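Long-range contact in leucine aminopeptidase 2 (Saccharomyces cerevisiae, PDB 2XQ0), which cleaves amino acids from the N-terminus of peptides, preferring di- and tripeptides, with one zinc ion, and has low epoxide hydrolase activity in vitro: residues A[321-332]-A[390-401]. Numbering follows the deposited sequence.
Sequences WLNEGWTVYLER and YEKGFNLLFHLE. With ZN (zinc ion), chain C; BES (2-(3-amino-2-hydroxy-4-phenyl-butyrylamino)-4-methyl-pentanoic acid), chain B.
Arg-332 grips the carboxylate of Glu-391 end-on. Arg-332 NH2 reaches Glu-391 OE2 at 2.8 Å, tilted from the guanidinium plane, while NH1 meets OE1 at 3.0 Å along a nearly straight N-H (171°); both oxygens accept on their syn lone pairs. An extended chain from CG to NE brings the guanidinium edge-on to one face of Phe-394, NH1 leading, a cation-pi contact with Arg-332 CZ 4.7 Å from the ring centroid, and NE is tied to Ser-347. Salt bridge, ring face and serine together fix how this buried guanidinium is turned.

The helices come very close because Gly-325 faces Gly-393 with CA atoms 3.9 Å apart; the axes of the two segments approach to 7.2 Å and cross at -64°. Beside this glycine pair the packing is knobs-into-holes. Phe-394 sits among Gly-325, Val-328, Tyr-329 and Arg-332, and Leu-397 drops CD1 onto one face of Trp-326, 3.8 Å from the centroid of the five-membered ring. The Tyr-329 ring enters a hole lined by Phe-394, Leu-397, Phe-398 and Glu-401; its hydroxyl end lies at the Glu-401 carboxylate, where the modelled approach to OE1 is too short to trust, and OE2 is salt-bridged to Arg-344.

At the zinc end, CB of Glu-324 lies over the centre of the Tyr-390 ring; with CG anti to the carbonyl carbon (chi1 -64°) the chain continues over the ring toward CZ, and a bend at chi2 takes the carboxylate to the zinc, Glu-324 OE1 binding at 2.2 Å with His-301 and His-305 of helix 297-311. Tyr-390 OH donates to O3 of bestatin (3.0 Å), itself a zinc ligand. The crossing thus sets the third protein zinc ligand beside the proton-donor tyrosine, in the HExxH-X18-E site of M1 aminopeptidases.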
loop_
_atom_site.group_PDB
_atom_site.type_symbol
_atom_site.label_atom_id
_atom_site.label_comp_id
_atom_site.label_asym_id
_atom_site.label_seq_id
_atom_site.Cartn_x
_atom_site.Cartn_y
_atom_site.Cartn_z
ATOM N N TRP A 321 1.011 12.272 1.402
ATOM C CA TRP A 321 1.641 12.371 0.082
ATOM C C TRP A 321 3.179 12.283 0.143
ATOM O O TRP A 321 3.816 11.792 -0.800
ATOM C CB TRP A 321 1.189 13.634 -0.670
ATOM C CG TRP A 321 1.982 14.869 -0.356
ATOM C CD1 TRP A 321 1.737 15.769 0.641
ATOM C CD2 TRP A 321 3.132 15.349 -1.058
ATOM N NE1 TRP A 321 2.670 16.783 0.604
ATOM C CE2 TRP A 321 3.543 16.543 -0.424
ATOM C CE3 TRP A 321 3.861 14.884 -2.162
ATOM C CZ2 TRP A 321 4.652 17.283 -0.863
ATOM C CZ3 TRP A 321 4.964 15.616 -2.592
ATOM C CH2 TRP A 321 5.344 16.807 -1.943
ATOM N N LEU A 322 3.772 12.744 1.243
ATOM C CA LEU A 322 5.232 12.702 1.397
ATOM C C LEU A 322 5.728 11.270 1.374
ATOM O O LEU A 322 6.836 10.993 0.930
ATOM C CB LEU A 322 5.675 13.362 2.695
ATOM C CG LEU A 322 5.602 14.897 2.690
ATOM C CD1 LEU A 322 5.888 15.469 4.074
ATOM C CD2 LEU A 322 6.567 15.450 1.642
ATOM N N ASN A 323 4.930 10.360 1.930
ATOM C CA ASN A 323 5.244 8.942 1.860
ATOM C C ASN A 323 4.955 8.437 0.451
ATOM O O ASN A 323 5.875 8.142 -0.310
ATOM C CB ASN A 323 4.429 8.118 2.874
ATOM C CG ASN A 323 5.025 8.131 4.285
ATOM O OD1 ASN A 323 5.682 9.084 4.698
ATOM N ND2 ASN A 323 4.779 7.063 5.032
ATOM N N GLU A 324 3.672 8.361 0.097
ATOM C CA GLU A 324 3.276 7.665 -1.132
ATOM C C GLU A 324 3.666 8.379 -2.434
ATOM O O GLU A 324 3.959 7.725 -3.426
ATOM C CB GLU A 324 1.780 7.344 -1.126
ATOM C CG GLU A 324 1.347 6.375 -0.014
ATOM C CD GLU A 324 2.013 5.003 -0.104
ATOM O OE1 GLU A 324 2.574 4.656 -1.170
ATOM O OE2 GLU A 324 1.965 4.256 0.895
ATOM N N GLY A 325 3.662 9.705 -2.439
ATOM C CA GLY A 325 4.051 10.456 -3.635
ATOM C C GLY A 325 5.525 10.295 -3.945
ATOM O O GLY A 325 5.933 10.001 -5.084
ATOM N N TRP A 326 6.352 10.460 -2.928
ATOM C CA TRP A 326 7.771 10.165 -3.103
ATOM C C TRP A 326 8.001 8.717 -3.563
ATOM O O TRP A 326 8.751 8.471 -4.526
ATOM C CB TRP A 326 8.524 10.435 -1.788
ATOM C CG TRP A 326 9.063 11.824 -1.719
ATOM C CD1 TRP A 326 8.651 12.837 -0.903
ATOM C CD2 TRP A 326 10.129 12.351 -2.508
ATOM N NE1 TRP A 326 9.402 13.967 -1.138
ATOM C CE2 TRP A 326 10.317 13.691 -2.117
ATOM C CE3 TRP A 326 10.944 11.817 -3.509
ATOM C CZ2 TRP A 326 11.280 14.509 -2.700
ATOM C CZ3 TRP A 326 11.906 12.640 -4.087
ATOM C CH2 TRP A 326 12.067 13.955 -3.680
ATOM N N THR A 327 7.364 7.757 -2.881
ATOM C CA THR A 327 7.534 6.335 -3.233
ATOM C C THR A 327 7.211 6.063 -4.703
ATOM O O THR A 327 7.975 5.398 -5.384
ATOM C CB THR A 327 6.716 5.409 -2.320
ATOM O OG1 THR A 327 7.138 5.619 -0.963
ATOM C CG2 THR A 327 6.891 3.919 -2.712
ATOM N N VAL A 328 6.086 6.581 -5.186
ATOM C CA VAL A 328 5.681 6.351 -6.563
ATOM C C VAL A 328 6.722 7.002 -7.482
ATOM O O VAL A 328 7.096 6.432 -8.512
ATOM C CB VAL A 328 4.234 6.896 -6.854
ATOM C CG1 VAL A 328 3.893 6.779 -8.353
ATOM C CG2 VAL A 328 3.170 6.127 -6.034
ATOM N N TYR A 329 7.192 8.190 -7.094
ATOM C CA TYR A 329 8.247 8.883 -7.845
ATOM C C TYR A 329 9.514 8.031 -7.898
ATOM O O TYR A 329 10.051 7.719 -8.984
ATOM C CB TYR A 329 8.534 10.302 -7.280
ATOM C CG TYR A 329 9.693 10.952 -8.006
ATOM C CD1 TYR A 329 9.511 11.571 -9.238
ATOM C CD2 TYR A 329 10.977 10.878 -7.492
ATOM C CE1 TYR A 329 10.579 12.122 -9.927
ATOM C CE2 TYR A 329 12.032 11.407 -8.167
ATOM C CZ TYR A 329 11.832 12.021 -9.387
ATOM O OH TYR A 329 12.900 12.548 -10.061
ATOM N N LEU A 330 9.983 7.616 -6.731
ATOM C CA LEU A 330 11.184 6.786 -6.667
ATOM C C LEU A 330 11.055 5.440 -7.405
ATOM O O LEU A 330 11.953 5.050 -8.126
ATOM C CB LEU A 330 11.618 6.569 -5.216
ATOM C CG LEU A 330 12.094 7.855 -4.530
ATOM C CD1 LEU A 330 12.293 7.631 -3.019
ATOM C CD2 LEU A 330 13.373 8.400 -5.196
ATOM N N GLU A 331 9.933 4.752 -7.216
ATOM C CA GLU A 331 9.609 3.504 -7.904
ATOM C C GLU A 331 9.780 3.670 -9.413
ATOM O O GLU A 331 10.427 2.860 -10.075
ATOM C CB GLU A 331 8.149 3.139 -7.601
ATOM C CG GLU A 331 7.548 1.977 -8.402
ATOM C CD GLU A 331 6.026 1.882 -8.219
ATOM O OE1 GLU A 331 5.436 2.694 -7.450
ATOM O OE2 GLU A 331 5.416 0.988 -8.851
ATOM N N ARG A 332 9.186 4.731 -9.952
ATOM C CA ARG A 332 9.264 5.008 -11.375
ATOM C C ARG A 332 10.674 5.407 -11.833
ATOM O O ARG A 332 11.049 5.106 -12.951
ATOM C CB ARG A 332 8.178 5.974 -11.825
ATOM C CG ARG A 332 6.793 5.330 -11.713
ATOM C CD ARG A 332 5.676 6.240 -12.114
ATOM N NE ARG A 332 4.414 5.532 -11.942
ATOM C CZ ARG A 332 3.253 6.110 -11.662
ATOM N NH1 ARG A 332 3.172 7.430 -11.517
ATOM N NH2 ARG A 332 2.178 5.360 -11.506
ATOM N N TYR A 390 -0.735 9.325 -4.051
ATOM C CA TYR A 390 0.184 8.589 -4.907
ATOM C C TYR A 390 0.499 9.388 -6.164
ATOM O O TYR A 390 1.654 9.699 -6.448
ATOM C CB TYR A 390 -0.441 7.240 -5.307
ATOM C CG TYR A 390 -0.629 6.272 -4.150
ATOM C CD1 TYR A 390 -1.745 6.350 -3.315
ATOM C CD2 TYR A 390 0.300 5.270 -3.911
ATOM C CE1 TYR A 390 -1.912 5.458 -2.246
ATOM C CE2 TYR A 390 0.144 4.372 -2.851
ATOM C CZ TYR A 390 -0.954 4.471 -2.028
ATOM O OH TYR A 390 -1.103 3.571 -0.992
ATOM N N GLU A 391 -0.537 9.707 -6.919
ATOM C CA GLU A 391 -0.355 10.204 -8.281
ATOM C C GLU A 391 -0.295 11.717 -8.388
ATOM O O GLU A 391 0.449 12.241 -9.206
ATOM C CB GLU A 391 -1.452 9.668 -9.201
ATOM C CG GLU A 391 -1.436 8.140 -9.378
ATOM C CD GLU A 391 -0.185 7.629 -10.091
ATOM O OE1 GLU A 391 0.472 8.405 -10.822
ATOM O OE2 GLU A 391 0.149 6.442 -9.911
ATOM N N LYS A 392 -1.096 12.436 -7.612
ATOM C CA LYS A 392 -0.907 13.879 -7.587
ATOM C C LYS A 392 0.439 14.144 -6.922
ATOM O O LYS A 392 1.174 15.057 -7.309
ATOM C CB LYS A 392 -2.071 14.595 -6.855
ATOM C CG LYS A 392 -2.053 16.114 -7.038
ATOM C CD LYS A 392 -3.164 16.860 -6.279
ATOM C CE LYS A 392 -4.458 16.973 -7.075
ATOM N NZ LYS A 392 -5.394 18.054 -6.542
ATOM N N GLY A 393 0.769 13.333 -5.917
ATOM C CA GLY A 393 2.063 13.435 -5.255
ATOM C C GLY A 393 3.199 13.226 -6.226
ATOM O O GLY A 393 4.086 14.067 -6.348
ATOM N N PHE A 394 3.174 12.091 -6.918
ATOM C CA PHE A 394 4.133 11.827 -7.988
ATOM C C PHE A 394 4.207 12.956 -9.013
ATOM O O PHE A 394 5.292 13.375 -9.415
ATOM C CB PHE A 394 3.771 10.534 -8.719
ATOM C CG PHE A 394 4.380 10.453 -10.083
ATOM C CD1 PHE A 394 5.704 10.102 -10.238
ATOM C CD2 PHE A 394 3.645 10.790 -11.197
ATOM C CE1 PHE A 394 6.286 10.061 -11.485
ATOM C CE2 PHE A 394 4.224 10.749 -12.457
ATOM C CZ PHE A 394 5.542 10.383 -12.601
ATOM N N ASN A 395 3.059 13.439 -9.471
ATOM C CA ASN A 395 3.078 14.496 -10.485
ATOM C C ASN A 395 3.658 15.824 -10.037
ATOM O O ASN A 395 4.271 16.541 -10.837
ATOM C CB ASN A 395 1.693 14.683 -11.104
ATOM C CG ASN A 395 1.449 13.691 -12.229
ATOM O OD1 ASN A 395 2.057 13.794 -13.294
ATOM N ND2 ASN A 395 0.602 12.695 -11.980
ATOM N N LEU A 396 3.494 16.161 -8.764
ATOM C CA LEU A 396 4.162 17.363 -8.263
ATOM C C LEU A 396 5.676 17.167 -8.306
ATOM O O LEU A 396 6.422 18.056 -8.734
ATOM C CB LEU A 396 3.690 17.705 -6.847
ATOM C CG LEU A 396 4.498 18.774 -6.131
ATOM C CD1 LEU A 396 4.572 20.021 -6.993
ATOM C CD2 LEU A 396 3.883 19.073 -4.764
ATOM N N LEU A 397 6.142 15.984 -7.908
ATOM C CA LEU A 397 7.598 15.727 -7.914
ATOM C C LEU A 397 8.195 15.645 -9.326
ATOM O O LEU A 397 9.328 16.078 -9.564
ATOM C CB LEU A 397 7.912 14.453 -7.136
ATOM C CG LEU A 397 7.540 14.558 -5.655
ATOM C CD1 LEU A 397 7.672 13.218 -4.969
ATOM C CD2 LEU A 397 8.406 15.614 -4.986
ATOM N N PHE A 398 7.445 15.049 -10.245
ATOM C CA PHE A 398 7.847 14.973 -11.634
ATOM C C PHE A 398 7.927 16.386 -12.264
ATOM O O PHE A 398 8.807 16.670 -13.088
ATOM C CB PHE A 398 6.877 14.075 -12.417
ATOM C CG PHE A 398 7.300 13.839 -13.849
ATOM C CD1 PHE A 398 8.396 13.043 -14.137
ATOM C CD2 PHE A 398 6.612 14.429 -14.901
ATOM C CE1 PHE A 398 8.811 12.837 -15.462
ATOM C CE2 PHE A 398 7.014 14.222 -16.222
ATOM C CZ PHE A 398 8.121 13.421 -16.495
ATOM N N HIS A 399 7.000 17.256 -11.872
ATOM C CA HIS A 399 6.996 18.650 -12.315
ATOM C C HIS A 399 8.248 19.372 -11.823
ATOM O O HIS A 399 8.922 20.067 -12.583
ATOM C CB HIS A 399 5.741 19.358 -11.797
ATOM C CG HIS A 399 5.645 20.798 -12.202
ATOM N ND1 HIS A 399 5.596 21.195 -13.520
ATOM C CD2 HIS A 399 5.587 21.928 -11.466
ATOM C CE1 HIS A 399 5.517 22.512 -13.577
ATOM N NE2 HIS A 399 5.509 22.983 -12.344
ATOM N N LEU A 400 8.561 19.177 -10.546
ATOM C CA LEU A 400 9.738 19.766 -9.925
ATOM C C LEU A 400 11.024 19.267 -10.579
ATOM O O LEU A 400 11.923 20.051 -10.870
ATOM C CB LEU A 400 9.746 19.451 -8.427
ATOM C CG LEU A 400 8.684 20.205 -7.616
ATOM C CD1 LEU A 400 8.742 19.835 -6.126
ATOM C CD2 LEU A 400 8.806 21.717 -7.802
ATOM N N GLU A 401 11.116 17.953 -10.784
ATOM C CA GLU A 401 12.221 17.367 -11.536
ATOM C C GLU A 401 12.426 18.124 -12.846
ATOM O O GLU A 401 13.538 18.510 -13.190
ATOM C CB GLU A 401 11.922 15.891 -11.845
ATOM C CG GLU A 401 12.992 15.191 -12.661
ATOM C CD GLU A 401 12.558 13.824 -13.187
ATOM O OE1 GLU A 401 12.184 12.940 -12.370
ATOM O OE2 GLU A 401 12.618 13.628 -14.429
HETATM ZN ZN ZN C . 3.244 2.551 -0.801
HETATM N N2 BES B . 1.402 0.335 2.682
HETATM C C1 BES B . 0.841 0.664 1.388
HETATM C C6 BES B . -0.603 0.165 1.298
HETATM C C7 BES B . -1.465 0.878 2.316
HETATM C C8 BES B . -1.380 2.260 2.444
HETATM C C12 BES B . -2.327 0.155 3.135
HETATM C C9 BES B . -2.165 2.920 3.383
HETATM C C11 BES B . -3.111 0.817 4.076
HETATM C C10 BES B . -3.032 2.201 4.199
HETATM C C2 BES B . 1.677 0.062 0.252
HETATM O O2 BES B . 3.059 0.449 0.254
HETATM C C3 BES B . 1.044 0.487 -1.030
HETATM O O3 BES B . 1.121 1.650 -1.434
HETATM N N1 BES B . 0.411 -0.533 -1.595
HETATM C C4 BES B . -0.333 -0.552 -2.837
HETATM C C13 BES B . 0.675 -1.095 -3.843
HETATM C C14 BES B . 0.826 -0.205 -5.069
HETATM C C15 BES B . 2.163 -0.475 -5.751
HETATM C C16 BES B . 0.675 1.275 -4.724
HETATM C C5 BES B . -1.435 -1.557 -2.659
HETATM O O1 BES B . -2.480 -1.438 -3.337
HETATM O O4 BES B . -1.265 -2.481 -1.825
#